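Local coordinates for protein beta-L-arabinobiosidase (Bacteroides thetaiotaomicron, PDB 5MQR) that hydrolyses glycosidic bonds, probably arabinose-containing linkages of plant pectin in a gut bacterium, and may also have exo-alpha-sialidase activity, at residues I28-K33 and T346-V351; S36-H41 and S328-P333; S46-V51 and V407-S412; K302-S307 and Y321-N326. All blocks are in the same frame, centred on the assembly; numbering follows the deposited sequence.

Contact 1 of 4, residues I28-K33 and T346-V351; sequences IHYTGK and TTLNLV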
# COMPACT_ATOMS: atom_id res chain seq x y z
N ILE A 28 -19.70 -11.98 -10.42
CA ILE A 28 -18.32 -12.15 -9.94
C ILE A 28 -17.43 -12.61 -11.11
O ILE A 28 -17.85 -13.46 -11.89
CB ILE A 28 -18.23 -13.16 -8.76
CG1 ILE A 28 -18.89 -12.55 -7.50
CG2 ILE A 28 -16.78 -13.54 -8.47
CD1 ILE A 28 -19.08 -13.50 -6.32
N HIS A 29 -16.25 -12.02 -11.25
CA HIS A 29 -15.31 -12.36 -12.32
C HIS A 29 -13.89 -11.95 -11.94
O HIS A 29 -13.69 -11.11 -11.04
CB HIS A 29 -15.72 -11.76 -13.67
CG HIS A 29 -15.77 -10.27 -13.70
ND1 HIS A 29 -16.65 -9.52 -12.92
CD2 HIS A 29 -15.07 -9.37 -14.43
CE1 HIS A 29 -16.46 -8.23 -13.16
NE2 HIS A 29 -15.52 -8.11 -14.07
N TYR A 30 -12.92 -12.58 -12.59
CA TYR A 30 -11.50 -12.31 -12.37
C TYR A 30 -10.88 -11.78 -13.65
O TYR A 30 -10.93 -12.45 -14.67
CB TYR A 30 -10.79 -13.59 -11.96
CG TYR A 30 -9.28 -13.46 -11.80
CD1 TYR A 30 -8.72 -12.73 -10.75
CD2 TYR A 30 -8.40 -14.12 -12.69
CE1 TYR A 30 -7.33 -12.64 -10.59
CE2 TYR A 30 -7.02 -14.04 -12.52
CZ TYR A 30 -6.49 -13.30 -11.47
OH TYR A 30 -5.12 -13.20 -11.33
N THR A 31 -10.30 -10.58 -13.56
CA THR A 31 -9.62 -9.92 -14.66
C THR A 31 -8.11 -9.79 -14.43
O THR A 31 -7.41 -9.23 -15.28
CB THR A 31 -10.18 -8.51 -14.86
OG1 THR A 31 -9.94 -7.74 -13.67
CG2 THR A 31 -11.67 -8.54 -15.20
N GLY A 32 -7.58 -10.27 -13.31
CA GLY A 32 -6.15 -10.29 -13.11
C GLY A 32 -5.48 -11.14 -14.18
O GLY A 32 -6.12 -12.00 -14.81
N LYS A 33 -4.20 -10.89 -14.40
CA LYS A 33 -3.43 -11.69 -15.36
C LYS A 33 -2.58 -12.77 -14.71
O LYS A 33 -2.02 -13.59 -15.41
CB LYS A 33 -2.60 -10.77 -16.27
CG LYS A 33 -3.33 -10.53 -17.59
CD LYS A 33 -3.67 -9.08 -17.91
CE LYS A 33 -4.92 -9.03 -18.82
NZ LYS A 33 -4.71 -8.10 -19.98
N THR A 346 -9.07 -8.85 -9.03
CA THR A 346 -7.94 -8.37 -9.82
C THR A 346 -6.58 -8.90 -9.42
O THR A 346 -5.63 -8.65 -10.13
CB THR A 346 -7.86 -6.82 -9.75
OG1 THR A 346 -7.66 -6.41 -8.40
CG2 THR A 346 -9.17 -6.20 -10.23
N THR A 347 -6.48 -9.63 -8.31
CA THR A 347 -5.19 -10.14 -7.81
C THR A 347 -5.25 -11.66 -7.58
O THR A 347 -6.33 -12.26 -7.47
CB THR A 347 -4.81 -9.47 -6.46
OG1 THR A 347 -5.74 -9.85 -5.43
CG2 THR A 347 -4.78 -7.94 -6.59
N LEU A 348 -4.07 -12.26 -7.47
CA LEU A 348 -3.92 -13.67 -7.13
C LEU A 348 -2.62 -13.87 -6.39
O LEU A 348 -1.56 -13.65 -6.95
CB LEU A 348 -3.97 -14.54 -8.37
CG LEU A 348 -3.92 -16.05 -8.10
CD1 LEU A 348 -5.18 -16.48 -7.37
CD2 LEU A 348 -3.74 -16.81 -9.40
N ASN A 349 -2.71 -14.25 -5.13
CA ASN A 349 -1.55 -14.48 -4.27
C ASN A 349 -1.78 -15.71 -3.39
O ASN A 349 -2.88 -16.28 -3.36
CB ASN A 349 -1.32 -13.25 -3.39
CG ASN A 349 -0.91 -12.02 -4.21
OD1 ASN A 349 -1.76 -11.21 -4.57
ND2 ASN A 349 0.37 -11.92 -4.53
N LEU A 350 -0.73 -16.12 -2.70
CA LEU A 350 -0.73 -17.35 -1.90
C LEU A 350 -1.26 -17.14 -0.49
O LEU A 350 -0.96 -16.13 0.18
CB LEU A 350 0.70 -17.89 -1.81
CG LEU A 350 0.86 -19.29 -1.21
CD1 LEU A 350 0.33 -20.32 -2.19
CD2 LEU A 350 2.34 -19.48 -0.91
N VAL A 351 -2.05 -18.11 -0.03
CA VAL A 351 -2.42 -18.24 1.37
C VAL A 351 -1.62 -19.42 1.95
O VAL A 351 -0.86 -19.22 2.87
CB VAL A 351 -3.93 -18.47 1.55
CG1 VAL A 351 -4.27 -18.77 3.01
CG2 VAL A 351 -4.70 -17.25 1.06
O HOH W 1 -3.55 -10.14 -11.16
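The ring of Tyr30 meets the backbone of Thr347 and the CB of Leu348 at a slant, and its leading carbon CE1 comes within 3.3 Å of Thr347 O. That carbonyl takes its hydrogen bond elsewhere, from Ser337 OG, so the tyrosine covers it without bonding to it. Tyr30 swings its CG anti to the backbone N (chi1 175°), which carries the phenol across to the other segment; there OH meets Leu348 CB at 3.4 Å, the two side chains crossing at about a right angle. The hydroxyl is tied back to Glu34 O, while the carboxylate of the same Glu34 receives the backbone N of Leu348, so one residue steadies both partners. On one face of the ring Gly32 N stands 3.5 Å above the plane and over its centre. Gly32 has little choice of side chain: a CB would run into both Thr346 O and the tyrosine hydroxyl. Water fills the polar corner here, donating to Thr346 O at 2.8 Å and only weakly to Tyr30 OH. Beside it Thr31 and Thr346 lie parallel, with OG1 of Thr31 3.8 Å from CG2 of Thr346 and bonded to Glu344. A leucine at Tyr30 would probably strip the cover from the Thr347 carbonyl and leave Glu34 O without its phenolic mate. The contact illustrates an N-terminal strand, 29-30, paired in parallel with 344-345 as a small two-stranded sheet, consistent with fastening the start of the chain to the beta-propeller assigned to this region.

Contact 2 of 4, residues S36-H41 and S328-P333; sequences SNPTYH and SEFRWP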
# COMPACT_ATOMS: atom_id res chain seq x y z
N SER A 36 -1.80 -19.45 -11.71
CA SER A 36 -1.08 -20.37 -10.83
C SER A 36 -0.53 -21.53 -11.68
O SER A 36 -1.24 -22.10 -12.53
CB SER A 36 -2.01 -20.86 -9.73
OG SER A 36 -1.31 -21.69 -8.82
N ASN A 37 0.74 -21.86 -11.48
CA ASN A 37 1.42 -22.92 -12.19
C ASN A 37 1.41 -24.20 -11.32
O ASN A 37 2.15 -24.27 -10.34
CB ASN A 37 2.86 -22.49 -12.53
CG ASN A 37 3.66 -23.60 -13.19
OD1 ASN A 37 3.13 -24.66 -13.51
ND2 ASN A 37 4.94 -23.37 -13.37
N PRO A 38 0.59 -25.21 -11.68
CA PRO A 38 0.41 -26.40 -10.84
C PRO A 38 1.66 -27.30 -10.63
O PRO A 38 1.65 -28.14 -9.74
CB PRO A 38 -0.69 -27.19 -11.56
CG PRO A 38 -0.63 -26.73 -12.95
CD PRO A 38 -0.20 -25.30 -12.92
N THR A 39 2.68 -27.12 -11.46
CA THR A 39 3.98 -27.78 -11.31
C THR A 39 4.70 -27.39 -9.99
O THR A 39 5.53 -28.15 -9.50
CB THR A 39 4.87 -27.49 -12.56
OG1 THR A 39 4.34 -28.23 -13.66
CG2 THR A 39 6.31 -27.92 -12.38
N TYR A 40 4.38 -26.23 -9.43
CA TYR A 40 4.81 -25.89 -8.07
C TYR A 40 3.65 -26.04 -7.09
O TYR A 40 2.50 -25.68 -7.39
CB TYR A 40 5.29 -24.45 -8.02
CG TYR A 40 6.65 -24.17 -8.62
CD1 TYR A 40 6.88 -24.29 -10.00
CD2 TYR A 40 7.69 -23.68 -7.82
CE1 TYR A 40 8.12 -23.97 -10.56
CE2 TYR A 40 8.93 -23.35 -8.35
CZ TYR A 40 9.15 -23.50 -9.72
OH TYR A 40 10.40 -23.16 -10.20
N HIS A 41 3.98 -26.49 -5.87
CA HIS A 41 3.00 -26.60 -4.80
C HIS A 41 2.44 -25.28 -4.36
O HIS A 41 1.28 -25.22 -3.94
CB HIS A 41 3.59 -27.31 -3.57
CG HIS A 41 3.90 -28.76 -3.79
ND1 HIS A 41 4.65 -29.48 -2.91
CD2 HIS A 41 3.60 -29.60 -4.81
CE1 HIS A 41 4.78 -30.72 -3.34
NE2 HIS A 41 4.14 -30.82 -4.49
N SER A 328 -6.87 -23.75 -9.55
CA SER A 328 -6.27 -24.89 -10.18
C SER A 328 -7.24 -26.04 -10.30
O SER A 328 -8.25 -26.09 -9.58
CB SER A 328 -5.05 -25.33 -9.36
OG SER A 328 -4.39 -26.43 -9.98
N GLU A 329 -6.93 -26.95 -11.22
CA GLU A 329 -7.65 -28.23 -11.33
C GLU A 329 -7.12 -29.28 -10.32
O GLU A 329 -7.73 -30.32 -10.12
CB GLU A 329 -7.60 -28.77 -12.76
CG GLU A 329 -8.40 -27.92 -13.75
CD GLU A 329 -9.91 -27.95 -13.49
OE1 GLU A 329 -10.43 -29.04 -13.18
OE2 GLU A 329 -10.57 -26.88 -13.56
N PHE A 330 -5.99 -28.97 -9.68
CA PHE A 330 -5.44 -29.74 -8.58
C PHE A 330 -5.77 -28.97 -7.31
O PHE A 330 -6.01 -27.76 -7.36
CB PHE A 330 -3.93 -29.89 -8.74
CG PHE A 330 -3.53 -30.54 -10.04
CD1 PHE A 330 -3.40 -29.79 -11.20
CD2 PHE A 330 -3.29 -31.90 -10.09
CE1 PHE A 330 -3.04 -30.39 -12.39
CE2 PHE A 330 -2.94 -32.52 -11.29
CZ PHE A 330 -2.81 -31.75 -12.45
N ARG A 331 -5.77 -29.65 -6.17
CA ARG A 331 -6.11 -28.98 -4.92
C ARG A 331 -4.91 -28.34 -4.27
O ARG A 331 -4.66 -28.53 -3.10
CB ARG A 331 -6.87 -29.93 -3.99
CG ARG A 331 -8.09 -30.50 -4.69
CD ARG A 331 -8.98 -31.27 -3.74
NE ARG A 331 -10.13 -31.83 -4.46
CZ ARG A 331 -11.31 -32.14 -3.91
NH1 ARG A 331 -11.55 -31.98 -2.61
NH2 ARG A 331 -12.28 -32.61 -4.69
N TRP A 332 -4.19 -27.51 -5.03
CA TRP A 332 -3.11 -26.69 -4.49
C TRP A 332 -2.74 -25.58 -5.48
O TRP A 332 -3.03 -25.70 -6.64
CB TRP A 332 -1.88 -27.55 -4.23
CG TRP A 332 -1.18 -28.10 -5.46
CD1 TRP A 332 -0.32 -27.43 -6.28
CD2 TRP A 332 -1.26 -29.43 -5.97
NE1 TRP A 332 0.16 -28.27 -7.27
CE2 TRP A 332 -0.42 -29.50 -7.11
CE3 TRP A 332 -1.95 -30.58 -5.57
CZ2 TRP A 332 -0.26 -30.68 -7.86
CZ3 TRP A 332 -1.78 -31.77 -6.31
CH2 TRP A 332 -0.94 -31.80 -7.43
N PRO A 333 -2.13 -24.49 -5.03
CA PRO A 333 -2.11 -24.06 -3.63
C PRO A 333 -3.47 -23.56 -3.20
O PRO A 333 -4.44 -23.65 -3.95
CB PRO A 333 -1.12 -22.90 -3.64
CG PRO A 333 -1.37 -22.28 -5.00
CD PRO A 333 -1.73 -23.40 -5.94
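Pro38 O receives the indole N-H of Trp332, NE1 lying 2.9 Å away with an N-H...O angle of 155°. The acceptor comes from a type I beta turn, Asn37 to Tyr40, reinforced by an Asx turn in which Asn37 OD1 accepts from Thr39 N. The oxygen sits close to the indole plane, at its edge, while the donor is tilted modestly from the carbonyl plane. Trp332 is also clasped from both faces. His41 turns its edge toward the five-membered ring in a T-shaped pair, planes at 73°, and its NE2 is held by Pro578 O; against the opposite face rests Phe330 CB, 3.6 Å above the plane and offset toward the rim. A chi1 of 68°, which sets CG between the backbone N and the carbonyl carbon, aims the indole at the turn. A leucine in place of Trp332 would probably leave Pro38 O without its donor and His41 without the aromatic face its edge meets. In the same turn, Pro38 CB packs on Phe330 CD1 at 3.8 Å. The phenylalanine is positioned by an ST turn, Ser328 OG accepting its backbone N at 3.0 Å. The pairing thus joins two loops of what is probably the propeller, one of which links through Asn37 to the sodium ligand Gln44, while Arg331 reaches the phosphate of the phosphotyrosine at position 371. Next along the chain, Pro333, after a cis peptide bond, closes the seam: its CB lies 3.4 Å from His41 O and its CD 3.4 Å from Ser36 OG.

Contact 3 of 4, residues S46-V51 and V407-S412; sequences SPVVGV and VQINAS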
# COMPACT_ATOMS: atom_id res chain seq x y z
N SER A 46 3.35 -15.53 -4.95
CA SER A 46 3.90 -14.87 -3.79
C SER A 46 2.77 -14.68 -2.80
O SER A 46 1.63 -14.40 -3.20
CB SER A 46 4.49 -13.51 -4.17
OG SER A 46 5.22 -12.95 -3.08
N PRO A 47 3.04 -14.87 -1.51
CA PRO A 47 1.99 -14.71 -0.52
C PRO A 47 1.72 -13.28 -0.20
O PRO A 47 2.60 -12.45 -0.38
CB PRO A 47 2.56 -15.42 0.71
CG PRO A 47 4.04 -15.22 0.58
CD PRO A 47 4.31 -15.30 -0.90
N VAL A 48 0.52 -13.00 0.31
CA VAL A 48 0.25 -11.73 0.95
C VAL A 48 1.04 -11.64 2.27
O VAL A 48 1.49 -12.65 2.80
CB VAL A 48 -1.26 -11.46 1.11
CG1 VAL A 48 -1.94 -11.47 -0.26
CG2 VAL A 48 -1.94 -12.44 2.04
N VAL A 49 1.25 -10.41 2.76
CA VAL A 49 2.04 -10.18 3.98
C VAL A 49 1.33 -10.77 5.20
O VAL A 49 0.12 -10.57 5.40
CB VAL A 49 2.28 -8.67 4.25
CG1 VAL A 49 2.92 -8.43 5.62
CG2 VAL A 49 3.14 -8.04 3.15
N GLY A 50 2.09 -11.49 6.01
CA GLY A 50 1.67 -11.82 7.36
C GLY A 50 0.70 -12.97 7.52
O GLY A 50 0.07 -13.06 8.55
N VAL A 51 0.61 -13.87 6.53
CA VAL A 51 -0.30 -15.00 6.61
C VAL A 51 0.27 -16.00 7.60
O VAL A 51 1.43 -16.41 7.47
CB VAL A 51 -0.53 -15.71 5.26
CG1 VAL A 51 -1.56 -16.82 5.42
CG2 VAL A 51 -1.03 -14.74 4.22
N VAL A 407 -5.53 -6.38 3.32
CA VAL A 407 -4.63 -7.38 2.75
C VAL A 407 -3.52 -6.68 1.97
O VAL A 407 -3.80 -5.98 1.05
CB VAL A 407 -5.38 -8.37 1.85
CG1 VAL A 407 -4.43 -9.46 1.33
CG2 VAL A 407 -6.58 -8.98 2.61
N GLN A 408 -2.27 -6.84 2.39
CA GLN A 408 -1.11 -6.20 1.76
C GLN A 408 -0.40 -7.23 0.89
O GLN A 408 -0.13 -8.30 1.36
CB GLN A 408 -0.11 -5.74 2.83
CG GLN A 408 -0.07 -4.29 3.24
CD GLN A 408 1.01 -4.07 4.29
OE1 GLN A 408 0.84 -4.44 5.46
NE2 GLN A 408 2.16 -3.53 3.87
N ILE A 409 -0.08 -6.88 -0.36
CA ILE A 409 0.69 -7.74 -1.24
C ILE A 409 2.20 -7.59 -0.99
O ILE A 409 2.91 -8.59 -0.83
CB ILE A 409 0.45 -7.44 -2.74
CG1 ILE A 409 -1.04 -7.37 -3.10
CG2 ILE A 409 1.16 -8.47 -3.61
CD1 ILE A 409 -1.86 -8.50 -2.54
N ASN A 410 2.71 -6.37 -0.98
CA ASN A 410 4.14 -6.13 -0.85
C ASN A 410 4.47 -5.51 0.47
O ASN A 410 3.64 -4.86 1.07
CB ASN A 410 4.64 -5.21 -1.95
CG ASN A 410 4.34 -5.75 -3.32
OD1 ASN A 410 4.50 -6.93 -3.61
ND2 ASN A 410 3.87 -4.87 -4.17
N ALA A 411 5.70 -5.70 0.90
CA ALA A 411 6.18 -5.09 2.11
C ALA A 411 6.59 -3.65 1.73
O ALA A 411 7.23 -3.45 0.69
CB ALA A 411 7.36 -5.86 2.65
N SER A 412 6.21 -2.68 2.55
CA SER A 412 6.51 -1.28 2.30
C SER A 412 7.79 -0.81 3.02
O SER A 412 8.24 0.31 2.80
CB SER A 412 5.32 -0.41 2.70
OG SER A 412 5.18 -0.32 4.09
O HOH W 2 -1.98 -8.74 4.60
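Two loop segments pass in opposite directions where Val48 and Val49 face Ile409 and Gln408, with Val49 N bonded to Gln408 O at 2.9 Å, the N-H...O angle 171°, nearly along the C=O axis. Where a hydrogen-bonded strand pair would have a second bond, a water bridges the gap, donating to Val49 O and accepting from Gln408 N, each at 2.9 Å. Val48 to Val51 then fold into a type II beta turn with Gly50 at positive phi; the amide of Asn432 spans this turn, gripping Val48 O and Gly50 N. Side chains close the direct bond from its flanks. Val48 sets CG1 anti to the carbonyl carbon (chi1 -59°), and that one methyl serves two partners, CG1 of Val407 at 3.6 Å and CD1 of Ile409 at 3.7 Å. Ile409 begins by heading away, yet its second torsion brings CD1 back to the valine. Meanwhile Val48 CB presses on Gln408 O, the acceptor itself, at 3.4 Å. Val49 works beyond the bond: its CG2 fits against CB of Gln408 at 4.0 Å and O of Asn410 at 3.8 Å. Two further carbonyls, Pro47 O and Ile409 O, point to the same donor, Lys464 NZ, which lets two acceptors lie close. Around this seam, strand 334-339 supports Val48, Val407 and Ile409, and strand 349-350 adds Asn349. Segment 46-51 then leads into strand 52-57, which lies between 397-403 and 431-435 and so joins them within one mixed sheet.

Contact 4 of 4, residues K302-S307 and Y321-N326; sequences KGFVNS and YATVYN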
# COMPACT_ATOMS: atom_id res chain seq x y z
N LYS A 302 -16.29 -15.82 -14.76
CA LYS A 302 -15.35 -15.70 -15.88
C LYS A 302 -13.98 -15.36 -15.34
O LYS A 302 -13.84 -14.56 -14.41
CB LYS A 302 -15.83 -14.66 -16.92
CG LYS A 302 -17.04 -15.18 -17.68
CD LYS A 302 -17.48 -14.30 -18.85
CE LYS A 302 -18.66 -14.99 -19.57
NZ LYS A 302 -18.95 -14.38 -20.92
N GLY A 303 -12.98 -16.04 -15.89
CA GLY A 303 -11.60 -15.80 -15.53
C GLY A 303 -11.07 -16.58 -14.32
O GLY A 303 -9.84 -16.77 -14.21
N PHE A 304 -11.96 -16.98 -13.41
CA PHE A 304 -11.55 -17.77 -12.25
C PHE A 304 -11.10 -19.16 -12.69
O PHE A 304 -11.75 -19.83 -13.50
CB PHE A 304 -12.69 -17.89 -11.20
CG PHE A 304 -12.74 -16.77 -10.22
CD1 PHE A 304 -13.50 -15.63 -10.48
CD2 PHE A 304 -12.03 -16.84 -9.03
CE1 PHE A 304 -13.53 -14.57 -9.58
CE2 PHE A 304 -12.09 -15.80 -8.11
CZ PHE A 304 -12.83 -14.66 -8.40
N VAL A 305 -9.95 -19.56 -12.17
CA VAL A 305 -9.47 -20.92 -12.29
C VAL A 305 -9.82 -21.58 -10.95
O VAL A 305 -9.33 -21.18 -9.91
CB VAL A 305 -7.96 -20.96 -12.60
CG1 VAL A 305 -7.48 -22.39 -12.85
CG2 VAL A 305 -7.69 -20.07 -13.81
N ASN A 306 -10.69 -22.58 -11.02
CA ASN A 306 -11.24 -23.24 -9.86
C ASN A 306 -11.92 -24.48 -10.36
O ASN A 306 -12.38 -24.56 -11.51
CB ASN A 306 -12.24 -22.33 -9.11
CG ASN A 306 -12.63 -22.87 -7.73
OD1 ASN A 306 -13.81 -23.00 -7.42
ND2 ASN A 306 -11.63 -23.20 -6.91
N SER A 307 -11.98 -25.47 -9.48
CA SER A 307 -12.52 -26.75 -9.85
C SER A 307 -13.45 -27.21 -8.73
O SER A 307 -14.41 -26.50 -8.42
CB SER A 307 -11.36 -27.71 -10.16
OG SER A 307 -11.82 -29.02 -10.41
N TYR A 321 -13.42 -7.00 -0.49
CA TYR A 321 -13.85 -8.36 -0.66
C TYR A 321 -12.65 -9.25 -1.01
O TYR A 321 -11.63 -8.76 -1.52
CB TYR A 321 -14.93 -8.40 -1.74
CG TYR A 321 -16.21 -7.67 -1.32
CD1 TYR A 321 -16.36 -6.29 -1.49
CD2 TYR A 321 -17.27 -8.37 -0.78
CE1 TYR A 321 -17.53 -5.63 -1.13
CE2 TYR A 321 -18.43 -7.72 -0.41
CZ TYR A 321 -18.56 -6.34 -0.59
OH TYR A 321 -19.72 -5.73 -0.22
N ALA A 322 -12.77 -10.54 -0.68
CA ALA A 322 -11.75 -11.53 -0.96
C ALA A 322 -12.38 -12.89 -1.26
O ALA A 322 -13.41 -13.27 -0.69
CB ALA A 322 -10.78 -11.67 0.21
N THR A 323 -11.75 -13.62 -2.19
CA THR A 323 -12.06 -15.03 -2.44
C THR A 323 -10.84 -15.85 -2.08
O THR A 323 -9.72 -15.40 -2.30
CB THR A 323 -12.47 -15.28 -3.89
OG1 THR A 323 -11.66 -14.47 -4.76
CG2 THR A 323 -13.89 -14.93 -4.09
N VAL A 324 -11.07 -17.03 -1.51
CA VAL A 324 -10.01 -17.98 -1.16
C VAL A 324 -10.40 -19.32 -1.78
O VAL A 324 -11.53 -19.76 -1.66
CB VAL A 324 -9.84 -18.09 0.37
CG1 VAL A 324 -8.75 -19.09 0.74
CG2 VAL A 324 -9.48 -16.71 0.92
N TYR A 325 -9.45 -19.91 -2.49
CA TYR A 325 -9.74 -21.05 -3.35
C TYR A 325 -8.47 -21.68 -3.88
O TYR A 325 -7.41 -21.07 -3.82
CB TYR A 325 -10.62 -20.65 -4.54
CG TYR A 325 -10.07 -19.58 -5.48
CD1 TYR A 325 -9.98 -18.24 -5.08
CD2 TYR A 325 -9.69 -19.88 -6.78
CE1 TYR A 325 -9.51 -17.25 -5.95
CE2 TYR A 325 -9.22 -18.90 -7.65
CZ TYR A 325 -9.14 -17.58 -7.23
OH TYR A 325 -8.66 -16.63 -8.06
N ASN A 326 -8.60 -22.89 -4.41
CA ASN A 326 -7.56 -23.54 -5.21
C ASN A 326 -7.69 -22.99 -6.64
O ASN A 326 -8.68 -23.27 -7.28
CB ASN A 326 -7.70 -25.07 -5.22
CG ASN A 326 -7.67 -25.67 -3.80
OD1 ASN A 326 -8.72 -26.07 -3.25
ND2 ASN A 326 -6.47 -25.73 -3.22
O HOH W 3 -8.06 -17.67 -10.69
O HOH W 4 -10.80 -24.79 -4.39
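A chi1 of 59° places CG of Tyr325 between its backbone N and carbonyl carbon, and a chi1 of -87° turns Phe304 to meet the ring, so that CD2 of Phe304 lies 3.5 Å from CZ of Tyr325. The rings meet obliquely, planes 58° apart. Thr323 OG1 comes to the far end of the phenyl, at its edge. Along the tyrosine's own edge lies Val305 O, 3.2 Å from CE2. The phenol bonds to Ser337 OG and, through a water 2.9 Å from Tyr325 OH, reaches the backbone N of Val305. Asn306 supplies the direct polar link: extended with CG anti to the backbone N, it places ND2 3.0 Å from Asn326 O, which lies almost in the amide plane. A second water binds Asn306 ND2 and both the N and OD1 of Asn326, holding the two asparagines in step, while Asn326 ND2 turns to Pro369 O and Pro333 O. This is a loop folded back on the sheet it enters. It leads from strand 299-300 of one four-stranded sheet, probably a propeller blade, into 311-315 of the next, where Ile311 touches Phe304, Asn306 and Tyr325, while 321-325 pairs with both 311-315 and 334-339.

Overall arrangement
All four contacts gather round the antiparallel sheet 311-315, 321-325, 334-339 and 349-350. Contact 4 is the most buried and the most local, its segments only 14 residues apart; the others are only partly buried, even contact 3, which lies nearest the chain's centre. Contact 1 lies about 7 Å from contact 4, centre to centre, and a backbone bond from Tyr30 N to Lys302 O joins the two. Contacts 2 and 3 do not touch each other, although both use the long loop that follows strand 29-30. The chemistry differs too: valines and a backbone bond at contact 3; an indole donor and prolines at contact 2; a ring and water at contact 1, with side-chain amides added at contact 4.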